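Local coordinates for Lin1944 protein (Listeria innocua, PDB 3D7L) that is of unknown function but is probably an oxidoreductase of the short-chain dehydrogenase/reductase type, at residues D[134-139]-D[152-157]; D[158-163]-D[175-180]; D[69-74]-D[122-127]; D[47-52]-D[94-99]. All blocks are in the same frame, centred on the assembly; numbering follows the deposited sequence.

Contact 1 of 4, residues D[134-139]-D[152-157]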
loop_
_atom_site.group_PDB
_atom_site.type_symbol
_atom_site.label_atom_id
_atom_site.label_comp_id
_atom_site.label_asym_id
_atom_site.label_seq_id
_atom_site.Cartn_x
_atom_site.Cartn_y
_atom_site.Cartn_z
ATOM N N ALA D 134 1.823 0.009 1.488
ATOM C CA ALA D 134 0.578 0.667 1.825
ATOM C C ALA D 134 0.643 1.250 3.240
ATOM O O ALA D 134 0.274 2.401 3.473
ATOM C CB ALA D 134 -0.554 -0.308 1.725
ATOM N N VAL D 135 1.123 0.441 4.169
ATOM C CA VAL D 135 1.175 0.831 5.582
ATOM C C VAL D 135 2.217 1.943 5.802
ATOM O O VAL D 135 1.985 2.898 6.590
ATOM C CB VAL D 135 1.361 -0.423 6.492
ATOM C CG1 VAL D 135 1.656 -0.041 7.957
ATOM C CG2 VAL D 135 0.073 -1.304 6.442
ATOM N N THR D 136 3.319 1.876 5.047
ATOM C CA THR D 136 4.408 2.862 5.180
ATOM C C THR D 136 3.872 4.233 4.777
ATOM O O THR D 136 3.995 5.219 5.538
ATOM C CB THR D 136 5.651 2.495 4.317
ATOM O OG1 THR D 136 6.207 1.246 4.754
ATOM C CG2 THR D 136 6.717 3.544 4.412
ATOM N N ALA D 137 3.259 4.271 3.598
ATOM C CA ALA D 137 2.709 5.502 3.019
ATOM C C ALA D 137 1.541 6.078 3.818
ATOM O O ALA D 137 1.476 7.293 3.997
ATOM C CB ALA D 137 2.299 5.272 1.582
ATOM N N PHE D 138 0.624 5.230 4.271
ATOM C CA PHE D 138 -0.473 5.658 5.172
ATOM C C PHE D 138 0.056 6.391 6.406
ATOM O O PHE D 138 -0.380 7.493 6.713
ATOM C CB PHE D 138 -1.355 4.479 5.642
ATOM C CG PHE D 138 -2.369 4.867 6.716
ATOM C CD1 PHE D 138 -3.540 5.562 6.372
ATOM C CD2 PHE D 138 -2.132 4.582 8.073
ATOM C CE1 PHE D 138 -4.477 5.948 7.363
ATOM C CE2 PHE D 138 -3.047 4.967 9.072
ATOM C CZ PHE D 138 -4.233 5.652 8.719
ATOM N N ALA D 139 0.997 5.768 7.092
ATOM C CA ALA D 139 1.617 6.315 8.314
ATOM C C ALA D 139 2.332 7.657 8.097
ATOM O O ALA D 139 2.180 8.582 8.906
ATOM C CB ALA D 139 2.594 5.294 8.900
ATOM N N ILE D 152 2.912 8.837 14.855
ATOM C CA ILE D 152 2.764 7.534 14.191
ATOM C C ILE D 152 3.997 7.209 13.344
ATOM O O ILE D 152 4.393 7.994 12.469
ATOM C CB ILE D 152 1.434 7.439 13.346
ATOM C CG1 ILE D 152 1.374 6.112 12.567
ATOM C CG2 ILE D 152 1.312 8.643 12.348
ATOM C CD1 ILE D 152 -0.036 5.747 12.092
ATOM N N ASN D 153 4.596 6.052 13.619
ATOM C CA ASN D 153 5.755 5.580 12.854
ATOM C C ASN D 153 5.572 4.125 12.420
ATOM O O ASN D 153 4.680 3.450 12.905
ATOM C CB ASN D 153 7.042 5.662 13.694
ATOM C CG ASN D 153 7.334 7.060 14.194
ATOM O OD1 ASN D 153 7.574 7.972 13.400
ATOM N ND2 ASN D 153 7.350 7.232 15.523
ATOM N N THR D 154 6.430 3.647 11.527
ATOM C CA THR D 154 6.423 2.236 11.180
ATOM C C THR D 154 7.803 1.636 11.427
ATOM O O THR D 154 8.819 2.344 11.372
ATOM C CB THR D 154 5.984 1.956 9.715
ATOM O OG1 THR D 154 6.795 2.693 8.807
ATOM C CG2 THR D 154 4.540 2.332 9.511
ATOM N N VAL D 155 7.829 0.347 11.719
ATOM C CA VAL D 155 9.074 -0.394 11.857
ATOM C C VAL D 155 9.102 -1.445 10.743
ATOM O O VAL D 155 8.123 -2.174 10.548
ATOM C CB VAL D 155 9.233 -0.996 13.260
ATOM C CG1 VAL D 155 10.491 -1.917 13.336
ATOM C CG2 VAL D 155 9.301 0.133 14.315
ATOM N N SER D 156 10.194 -1.472 9.988
ATOM C CA SER D 156 10.327 -2.386 8.836
ATOM C C SER D 156 11.488 -3.350 9.068
ATOM O O SER D 156 12.659 -2.991 8.924
ATOM C CB SER D 156 10.522 -1.629 7.537
ATOM O OG SER D 156 10.546 -2.547 6.447
ATOM N N PRO D 157 11.165 -4.577 9.478
ATOM C CA PRO D 157 12.243 -5.514 9.739
ATOM C C PRO D 157 12.664 -6.330 8.532
ATOM O O PRO D 157 11.866 -6.589 7.616
ATOM C CB PRO D 157 11.637 -6.458 10.796
ATOM C CG PRO D 157 10.155 -6.067 10.906
ATOM C CD PRO D 157 9.849 -5.153 9.793
HETATM O O HOH W 1 7.811 1.215 6.884
HETATM O O HOH W 2 5.950 5.108 7.397
#
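Helix 134-139 lies with Ala139 over Ile152 of strand 152-157 and Thr136 level with Thr154, the Thr136 and Thr154 CA atoms 6.4 Å apart, and the two short axes run nearly antiparallel at 155°, coming within 8.1 Å. This is the helix-on-sheet packing of a beta-alpha-beta unit of the Rossmann fold: strand 108-113, helix 126-142 and strand 151-157 follow one another, and the helix returns across the sheet before the next parallel strand begins. Alternation along the strand turns Ile152 and Thr154 to the helix, while Val155 packs on helix 179-191.

Ala139 is central, and its small side chain lets the helix come close. Ala139 CB lies 3.6 Å from Thr154 CG2. Ile152 CG1, anti to the backbone N (chi1 175°), reaches Ala139 CB at 4.0 Å. Ile152 CG2 separately lies 3.6 Å from Ala139 O, and CD1 meets CE2 of the Phe138 ring obliquely. That ring otherwise packs on helix 79-100 and on Ala126 of the second subunit.

Buried Thr154 has one apolar and one polar branch, which suits a place where a methyl packs on the helix and a hydroxyl binds two ordered waters. Thr154 CG2 also meets Val135 CG1 at 4.0 Å. Thr136 OG1, already bonded to Asn132 O, accepts from the first water. The second donates to Thr136 O at 2.7 Å and lies 2.9 Å from Thr154 OG1.

Contact 2 of 4, residues D[158-163]-D[175-180]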
loop_
_atom_site.group_PDB
_atom_site.type_symbol
_atom_site.label_atom_id
_atom_site.label_comp_id
_atom_site.label_asym_id
_atom_site.label_seq_id
_atom_site.Cartn_x
_atom_site.Cartn_y
_atom_site.Cartn_z
ATOM N N ASN D 158 13.923 -6.747 8.571
ATOM C CA ASN D 158 14.431 -7.809 7.711
ATOM C C ASN D 158 13.929 -9.129 8.282
ATOM O O ASN D 158 13.314 -9.165 9.372
ATOM C CB ASN D 158 15.963 -7.761 7.737
ATOM C CG ASN D 158 16.606 -8.430 6.548
ATOM O OD1 ASN D 158 15.994 -9.269 5.873
ATOM N ND2 ASN D 158 17.867 -8.047 6.264
ATOM N N VAL D 159 14.181 -10.222 7.572
ATOM C CA VAL D 159 13.937 -11.556 8.137
ATOM C C VAL D 159 14.633 -11.706 9.506
ATOM O O VAL D 159 15.772 -11.253 9.674
ATOM C CB VAL D 159 14.342 -12.711 7.136
ATOM C CG1 VAL D 159 15.802 -12.588 6.699
ATOM C CG2 VAL D 159 14.100 -14.098 7.760
ATOM N N LEU D 160 13.943 -12.311 10.476
ATOM C CA LEU D 160 14.513 -12.531 11.825
ATOM C C LEU D 160 15.408 -13.769 11.955
ATOM O O LEU D 160 15.078 -14.845 11.445
ATOM C CB LEU D 160 13.415 -12.607 12.885
ATOM C CG LEU D 160 12.365 -11.497 12.883
ATOM C CD1 LEU D 160 11.385 -11.739 14.006
ATOM C CD2 LEU D 160 13.044 -10.120 13.014
ATOM N N GLU D 161 16.530 -13.616 12.660
ATOM C CA GLU D 161 17.387 -14.747 12.991
ATOM C C GLU D 161 16.570 -15.897 13.608
ATOM O O GLU D 161 16.774 -17.069 13.271
ATOM C CB GLU D 161 18.485 -14.329 13.982
ATOM C CG GLU D 161 19.501 -13.352 13.409
ATOM C CD GLU D 161 20.637 -13.048 14.363
ATOM O OE1 GLU D 161 20.490 -13.268 15.582
ATOM O OE2 GLU D 161 21.685 -12.577 13.890
ATOM N N GLU D 162 15.647 -15.562 14.512
ATOM C CA GLU D 162 14.848 -16.592 15.175
ATOM C C GLU D 162 13.794 -17.247 14.273
ATOM O O GLU D 162 13.141 -18.202 14.684
ATOM C CB GLU D 162 14.238 -16.105 16.498
ATOM C CG GLU D 162 14.072 -14.597 16.671
ATOM C CD GLU D 162 15.372 -13.850 16.935
ATOM O OE1 GLU D 162 16.008 -14.013 18.003
ATOM O OE2 GLU D 162 15.749 -13.068 16.057
ATOM N N SER D 163 13.643 -16.731 13.055
ATOM C CA SER D 163 12.799 -17.347 12.025
ATOM C C SER D 163 13.598 -17.917 10.843
ATOM O O SER D 163 13.016 -18.522 9.956
ATOM C CB SER D 163 11.789 -16.326 11.497
ATOM O OG SER D 163 10.919 -15.878 12.519
ATOM N N LEU D 175 20.816 -11.593 5.068
ATOM C CA LEU D 175 21.467 -11.638 6.370
ATOM C C LEU D 175 20.408 -11.255 7.391
ATOM O O LEU D 175 19.989 -10.122 7.431
ATOM C CB LEU D 175 22.649 -10.666 6.416
ATOM C CG LEU D 175 23.534 -10.672 7.670
ATOM C CD1 LEU D 175 23.916 -12.093 8.069
ATOM C CD2 LEU D 175 24.793 -9.790 7.448
ATOM N N PRO D 176 19.928 -12.223 8.186
ATOM C CA PRO D 176 18.826 -11.944 9.109
ATOM C C PRO D 176 19.238 -11.106 10.335
ATOM O O PRO D 176 20.426 -11.001 10.665
ATOM C CB PRO D 176 18.365 -13.338 9.533
ATOM C CG PRO D 176 19.621 -14.177 9.444
ATOM C CD PRO D 176 20.404 -13.620 8.270
ATOM N N VAL D 177 18.249 -10.489 10.976
ATOM C CA VAL D 177 18.496 -9.581 12.100
ATOM C C VAL D 177 17.923 -10.180 13.382
ATOM O O VAL D 177 16.918 -10.891 13.334
ATOM C CB VAL D 177 17.903 -8.153 11.839
ATOM C CG1 VAL D 177 18.653 -7.439 10.675
ATOM C CG2 VAL D 177 16.413 -8.220 11.558
ATOM N N PRO D 178 18.571 -9.909 14.532
ATOM C CA PRO D 178 17.971 -10.408 15.774
ATOM C C PRO D 178 16.662 -9.669 16.044
ATOM O O PRO D 178 16.594 -8.455 15.868
ATOM C CB PRO D 178 19.006 -10.046 16.852
ATOM C CG PRO D 178 20.244 -9.672 16.123
ATOM C CD PRO D 178 19.802 -9.136 14.789
ATOM N N ALA D 179 15.640 -10.399 16.461
ATOM C CA ALA D 179 14.389 -9.796 16.888
ATOM C C ALA D 179 14.605 -8.739 17.992
ATOM O O ALA D 179 13.960 -7.686 17.959
ATOM C CB ALA D 179 13.440 -10.863 17.349
ATOM N N ALA D 180 15.519 -9.000 18.928
ATOM C CA ALA D 180 15.934 -7.991 19.917
ATOM C C ALA D 180 16.341 -6.636 19.313
ATOM O O ALA D 180 16.102 -5.584 19.921
ATOM C CB ALA D 180 17.067 -8.524 20.804
HETATM O O HOH W 3 19.853 -9.013 4.049
HETATM O O HOH W 4 22.378 -12.741 11.312
HETATM O O HOH W 5 16.915 -11.334 19.446
#
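Asn158 meets Val177 at the start of the loop that follows strand 151-157, its CB lying 3.9 Å from CG2 of the valine. The contact ties this loop to helix 179-191, the region usually carrying the substrate-binding loop in short-chain dehydrogenases/reductases. Asn158 OD1 accepts from the backbone N of Val159, while ND2 donates to Tyr202 O and to a water that also takes the N-H of Leu175. Val159 next lays CG1 beside CB of Pro176, both side chains pointing the same way, and Val177 N donates to Val159 O at 2.9 Å.

At Leu160 the backbones form a single beta bridge with Val177. The CA of Leu160 approaches Val177 O at 3.3 Å in a CA-H...O contact, and its branched end supplies CD1 to the methyl of Ala179. To complete the bridge, Glu161 N donates to Val177 O at 2.8 Å. The extended Glu161 side chain runs alongside Pro178, with OE1 3.6 Å from CG of that ring, and OE2 reaches Pro176 O through a water.

Glu162 bends at chi2 (-74°), which helps bring its carboxylate over the start of helix 179-191. Its OE2 accepts from Ala179 N at 2.7 Å, the N-H approaching from above the carboxylate plane, while OE1 shares a water with Ala180 N. Proline at the N-cap, Pro178, has no side-chain acceptor to offer, and Glu162 supplies one from across the contact. Its negative charge at a helix N-terminus would probably be stabilised by the helix dipole.

Contact 3 of 4, residues D[69-74]-D[122-127]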
loop_
_atom_site.group_PDB
_atom_site.type_symbol
_atom_site.label_atom_id
_atom_site.label_comp_id
_atom_site.label_asym_id
_atom_site.label_seq_id
_atom_site.Cartn_x
_atom_site.Cartn_y
_atom_site.Cartn_z
ATOM N N ALA D 69 -0.118 -11.635 5.520
ATOM C CA ALA D 69 -0.094 -11.410 4.076
ATOM C C ALA D 69 0.043 -12.747 3.349
ATOM O O ALA D 69 0.890 -13.574 3.726
ATOM C CB ALA D 69 1.089 -10.507 3.695
ATOM N N THR D 70 -0.770 -12.951 2.314
ATOM C CA THR D 70 -0.614 -14.112 1.439
ATOM C C THR D 70 0.799 -14.166 0.865
ATOM O O THR D 70 1.302 -13.148 0.350
ATOM C CB THR D 70 -1.646 -14.091 0.288
ATOM O OG1 THR D 70 -2.938 -14.350 0.838
ATOM C CG2 THR D 70 -1.345 -15.154 -0.747
ATOM N N PHE D 71 1.409 -15.355 0.955
ATOM C CA PHE D 71 2.766 -15.636 0.478
ATOM C C PHE D 71 2.674 -16.654 -0.660
ATOM O O PHE D 71 2.981 -17.827 -0.486
ATOM C CB PHE D 71 3.604 -16.166 1.648
ATOM C CG PHE D 71 5.095 -16.218 1.398
ATOM C CD1 PHE D 71 5.753 -17.447 1.374
ATOM C CD2 PHE D 71 5.853 -15.040 1.254
ATOM C CE1 PHE D 71 7.150 -17.523 1.179
ATOM C CE2 PHE D 71 7.264 -15.096 1.063
ATOM C CZ PHE D 71 7.907 -16.347 1.015
ATOM N N SER D 72 2.222 -16.178 -1.820
ATOM C CA SER D 72 1.974 -16.998 -3.021
ATOM C C SER D 72 2.850 -16.517 -4.206
ATOM O O SER D 72 3.106 -15.315 -4.336
ATOM C CB SER D 72 0.490 -16.868 -3.405
ATOM O OG SER D 72 0.247 -17.257 -4.758
ATOM N N PRO D 73 3.297 -17.442 -5.078
ATOM C CA PRO D 73 3.896 -17.032 -6.342
ATOM C C PRO D 73 2.957 -16.098 -7.083
ATOM O O PRO D 73 1.726 -16.282 -7.011
ATOM C CB PRO D 73 4.013 -18.351 -7.126
ATOM C CG PRO D 73 4.101 -19.382 -6.091
ATOM C CD PRO D 73 3.266 -18.912 -4.940
ATOM N N LEU D 74 3.534 -15.115 -7.780
ATOM C CA LEU D 74 2.758 -14.121 -8.528
ATOM C C LEU D 74 1.708 -14.703 -9.473
ATOM O O LEU D 74 0.555 -14.241 -9.493
ATOM C CB LEU D 74 3.668 -13.174 -9.316
ATOM C CG LEU D 74 2.920 -12.154 -10.196
ATOM C CD1 LEU D 74 2.130 -11.139 -9.314
ATOM C CD2 LEU D 74 3.881 -11.441 -11.170
ATOM N N ILE D 122 11.329 -10.470 -2.853
ATOM C CA ILE D 122 11.578 -11.897 -3.086
ATOM C C ILE D 122 10.410 -12.551 -3.845
ATOM O O ILE D 122 9.277 -12.030 -3.863
ATOM C CB ILE D 122 11.829 -12.652 -1.756
ATOM C CG1 ILE D 122 10.610 -12.508 -0.832
ATOM C CG2 ILE D 122 13.173 -12.188 -1.113
ATOM C CD1 ILE D 122 10.510 -13.567 0.232
ATOM N N VAL D 123 10.682 -13.704 -4.437
ATOM C CA VAL D 123 9.630 -14.494 -5.062
ATOM C C VAL D 123 8.645 -14.906 -3.955
ATOM O O VAL D 123 9.054 -15.259 -2.841
ATOM C CB VAL D 123 10.189 -15.710 -5.835
ATOM C CG1 VAL D 123 9.056 -16.579 -6.373
ATOM C CG2 VAL D 123 11.140 -15.256 -6.979
ATOM N N GLN D 124 7.361 -14.827 -4.283
ATOM C CA GLN D 124 6.229 -15.002 -3.353
ATOM C C GLN D 124 5.878 -13.793 -2.482
ATOM O O GLN D 124 4.876 -13.820 -1.730
ATOM C CB GLN D 124 6.394 -16.260 -2.490
ATOM C CG GLN D 124 6.467 -17.510 -3.319
ATOM C CD GLN D 124 6.339 -18.779 -2.499
ATOM O OE1 GLN D 124 7.157 -19.691 -2.621
ATOM N NE2 GLN D 124 5.310 -18.849 -1.669
ATOM N N GLY D 125 6.673 -12.725 -2.598
ATOM C CA GLY D 125 6.507 -11.573 -1.731
ATOM C C GLY D 125 5.617 -10.426 -2.199
ATOM O O GLY D 125 5.491 -9.459 -1.471
ATOM N N ALA D 126 5.001 -10.519 -3.376
ATOM C CA ALA D 126 4.314 -9.366 -3.994
ATOM C C ALA D 126 3.179 -8.811 -3.144
ATOM O O ALA D 126 2.997 -7.584 -3.047
ATOM C CB ALA D 126 3.788 -9.701 -5.393
ATOM N N SER D 127 2.415 -9.716 -2.538
ATOM C CA SER D 127 1.277 -9.327 -1.742
ATOM C C SER D 127 1.726 -8.722 -0.402
ATOM O O SER D 127 1.169 -7.728 0.061
ATOM C CB SER D 127 0.369 -10.535 -1.558
ATOM O OG SER D 127 -0.801 -10.183 -0.854
HETATM O O HOH W 6 3.280 -12.055 -0.679
HETATM O O HOH W 7 4.322 -12.947 -5.249
#
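The ring of Phe71 takes Gln124 CB over the centre of one face, 3.7 Å from its centroid and only 7° off the normal, a close CH-pi contact. At the edge, in the ring plane, Ile122 CD1 comes to 3.7 Å from Phe71 CE2, and Phe170 meets the ring edge-to-face. The amide of Gln124 is turned 36° from the ring plane, and Gln124 NE2 lies 3.4 Å from Phe71 CD1.

The long, flexible glutamine combines apolar carbons with a polar tip. From CG anti to its carbonyl carbon, an extended chain passes beside Pro73, where Gln124 CG lies 3.6 Å from Pro73 N. Gln124 NE2 donates to Phe71 O at 2.8 Å; the oxygen lies in the amide plane of Gln124, but the N-H...O angle is a bent 131°. Gln124 also sits at the third position of a type II turn from Ile122 to Gly125, and its CA approaches Ser72 O at 3.3 Å. That carbonyl also accepts from a water held by Ala126 N, while Ser127 places CB 3.4 Å from Thr70 O.

The contact joins the loop after strand 59-64 to the N-terminal end of helix 126-142. Thr85 of helix 79-100 bonds to Ser127 OG and Thr70 N, and Glu145 of the second subunit accepts from the backbone N of both Gln124 and Leu74.

Contact 4 of 4, residues D[47-52]-D[94-99]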
loop_
_atom_site.group_PDB
_atom_site.type_symbol
_atom_site.label_atom_id
_atom_site.label_comp_id
_atom_site.label_asym_id
_atom_site.label_seq_id
_atom_site.Cartn_x
_atom_site.Cartn_y
_atom_site.Cartn_z
ATOM N N ASP D 47 -16.018 -4.510 13.953
ATOM C CA ASP D 47 -16.684 -4.495 15.259
ATOM C C ASP D 47 -15.815 -5.092 16.355
ATOM O O ASP D 47 -15.809 -4.588 17.465
ATOM C CB ASP D 47 -18.046 -5.174 15.219
ATOM C CG ASP D 47 -19.021 -4.428 14.347
ATOM O OD1 ASP D 47 -19.756 -3.564 14.875
ATOM O OD2 ASP D 47 -19.015 -4.675 13.123
ATOM N N SER D 48 -15.072 -6.143 16.024
ATOM C CA SER D 48 -14.106 -6.745 16.931
ATOM C C SER D 48 -13.010 -5.745 17.377
ATOM O O SER D 48 -12.643 -5.685 18.552
ATOM C CB SER D 48 -13.482 -7.976 16.259
ATOM O OG SER D 48 -12.412 -8.497 17.020
ATOM N N ILE D 49 -12.481 -4.953 16.447
ATOM C CA ILE D 49 -11.507 -3.930 16.840
ATOM C C ILE D 49 -12.154 -2.911 17.790
ATOM O O ILE D 49 -11.561 -2.518 18.808
ATOM C CB ILE D 49 -10.877 -3.205 15.614
ATOM C CG1 ILE D 49 -9.980 -4.158 14.813
ATOM C CG2 ILE D 49 -10.080 -1.995 16.054
ATOM C CD1 ILE D 49 -9.848 -3.779 13.378
ATOM N N LYS D 50 -13.352 -2.467 17.445
ATOM C CA LYS D 50 -14.050 -1.490 18.281
ATOM C C LYS D 50 -14.298 -2.033 19.675
ATOM O O LYS D 50 -14.103 -1.300 20.658
ATOM C CB LYS D 50 -15.354 -1.033 17.648
ATOM C CG LYS D 50 -15.157 -0.629 16.223
ATOM C CD LYS D 50 -15.982 0.555 15.856
ATOM C CE LYS D 50 -17.318 0.158 15.282
ATOM N NZ LYS D 50 -17.543 0.946 14.017
ATOM N N LYS D 51 -14.703 -3.303 19.764
ATOM C CA LYS D 51 -14.906 -3.933 21.075
ATOM C C LYS D 51 -13.608 -3.957 21.884
ATOM O O LYS D 51 -13.607 -3.639 23.078
ATOM C CB LYS D 51 -15.448 -5.358 20.938
ATOM C CG LYS D 51 -16.719 -5.629 21.728
ATOM C CD LYS D 51 -16.499 -5.719 23.241
ATOM C CE LYS D 51 -17.838 -5.606 23.981
ATOM N NZ LYS D 51 -18.720 -6.843 23.913
HETATM N N MSE D 52 -12.508 -4.334 21.232
HETATM C CA MSE D 52 -11.207 -4.334 21.894
HETATM C C MSE D 52 -10.917 -2.976 22.522
HETATM O O MSE D 52 -10.578 -2.900 23.696
HETATM C CB MSE D 52 -10.082 -4.759 20.949
HETATM C CG MSE D 52 -8.687 -4.666 21.604
HETATM SE SE MSE D 52 -7.237 -4.647 20.363
HETATM C CE MSE D 52 -7.580 -2.981 19.457
ATOM N N ILE D 94 -4.292 -0.765 9.422
ATOM C CA ILE D 94 -4.761 0.602 9.194
ATOM C C ILE D 94 -6.020 0.900 10.003
ATOM O O ILE D 94 -6.128 1.971 10.635
ATOM C CB ILE D 94 -4.843 0.947 7.674
ATOM C CG1 ILE D 94 -3.393 1.130 7.137
ATOM C CG2 ILE D 94 -5.660 2.221 7.441
ATOM C CD1 ILE D 94 -3.227 1.140 5.658
ATOM N N ASN D 95 -6.925 -0.076 10.046
ATOM C CA ASN D 95 -8.135 0.019 10.853
ATOM C C ASN D 95 -7.840 0.165 12.329
ATOM O O ASN D 95 -8.549 0.893 13.028
ATOM C CB ASN D 95 -9.107 -1.134 10.548
ATOM C CG ASN D 95 -9.793 -0.961 9.178
ATOM O OD1 ASN D 95 -9.678 0.091 8.570
ATOM N ND2 ASN D 95 -10.477 -1.992 8.699
ATOM N N LEU D 96 -6.770 -0.463 12.819
ATOM C CA LEU D 96 -6.388 -0.212 14.218
ATOM C C LEU D 96 -6.097 1.267 14.458
ATOM O O LEU D 96 -6.306 1.774 15.561
ATOM C CB LEU D 96 -5.189 -1.050 14.654
ATOM C CG LEU D 96 -5.273 -2.568 14.648
ATOM C CD1 LEU D 96 -3.868 -3.072 14.906
ATOM C CD2 LEU D 96 -6.288 -3.167 15.662
ATOM N N VAL D 97 -5.587 1.952 13.434
ATOM C CA VAL D 97 -5.355 3.400 13.513
ATOM C C VAL D 97 -6.680 4.154 13.350
ATOM O O VAL D 97 -7.021 5.001 14.190
ATOM C CB VAL D 97 -4.318 3.873 12.464
ATOM C CG1 VAL D 97 -4.273 5.371 12.398
ATOM C CG2 VAL D 97 -2.942 3.274 12.757
ATOM N N LEU D 98 -7.440 3.840 12.301
ATOM C CA LEU D 98 -8.695 4.569 12.081
ATOM C C LEU D 98 -9.662 4.457 13.267
ATOM O O LEU D 98 -10.427 5.385 13.532
ATOM C CB LEU D 98 -9.399 4.130 10.785
ATOM C CG LEU D 98 -8.548 4.227 9.507
ATOM C CD1 LEU D 98 -9.358 3.785 8.333
ATOM C CD2 LEU D 98 -8.003 5.640 9.273
ATOM N N LEU D 99 -9.653 3.322 13.952
ATOM C CA LEU D 99 -10.576 3.093 15.086
ATOM C C LEU D 99 -9.981 3.391 16.484
ATOM O O LEU D 99 -10.718 3.454 17.465
ATOM C CB LEU D 99 -11.171 1.682 15.020
ATOM C CG LEU D 99 -11.940 1.359 13.727
ATOM C CD1 LEU D 99 -12.144 -0.134 13.521
ATOM C CD2 LEU D 99 -13.275 2.102 13.620
#
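Ile49 is the main bump of helix 47-52, seated in a hollow of helix 94-99 lined by Asn95 CB, Leu96 CD2 and Leu99 CD1. Its branches divide the work. Ile49 CD1 rests 3.9 Å from Asn95 CB. Ile49 CG1 lies 3.9 Å from Leu96 CD2, and on the other branch Ile49 CG2 meets Leu99 CD1 at 3.8 Å. CG2 stands anti to the backbone N and CG1 anti to the carbonyl carbon (chi1 -68°), which spreads the two branches toward different leucines. A beta-branched residue suits this place because it is broad close to the backbone.

Leu99 answers from the other helix as a forked bump lying against Ile49 and Lys50. Its CD1 also approaches Ile49 CB, while Leu99 CD2 touches Lys50 CD at 3.8 Å. The lysine therefore contributes its aliphatic part, crossing the leucine obliquely.

Selenomethionine Met52 brings CE to 4.0 Å from CD2 of Leu96, after a bend at chi3 (65°). Met52 also packs on Leu7, and Leu96 on Ile9, of strand 5-9. Leu99 and Asn95, in turn, pack on Pro79 of the second subunit.

The short axes cross at -52° and approach to 10.0 Å, a spacing filled mainly by Ile49, Leu96 and Leu99. Such apolar contact between neighbouring helices on one face of a parallel sheet is typical of the three-layered Rossmann fold of short-chain dehydrogenases/reductases.

Along the chain, contacts 3 and 4 interleave, with segments alternating, whereas contact 1 follows both and contact 2 comes last. Contact 1 lies nearest the chain's centre. Helix 126-142 serves contact 3 at its N-terminal end and contact 1 farther along, their centres 19 Å apart. Contacts 1 and 4, about 17 Å apart between centres, touch directly through Phe138 and Ile152 on Val97, tying helix 79-100 to the sheet. Contact 2 continues from the end of strand 151-157, with its centre 29 Å from that of contact 4. Contacts 1, 3 and 4 all reach the second subunit, so helices 79-100 and 126-142, with the loops before them, take part in both core packing and the subunit interface.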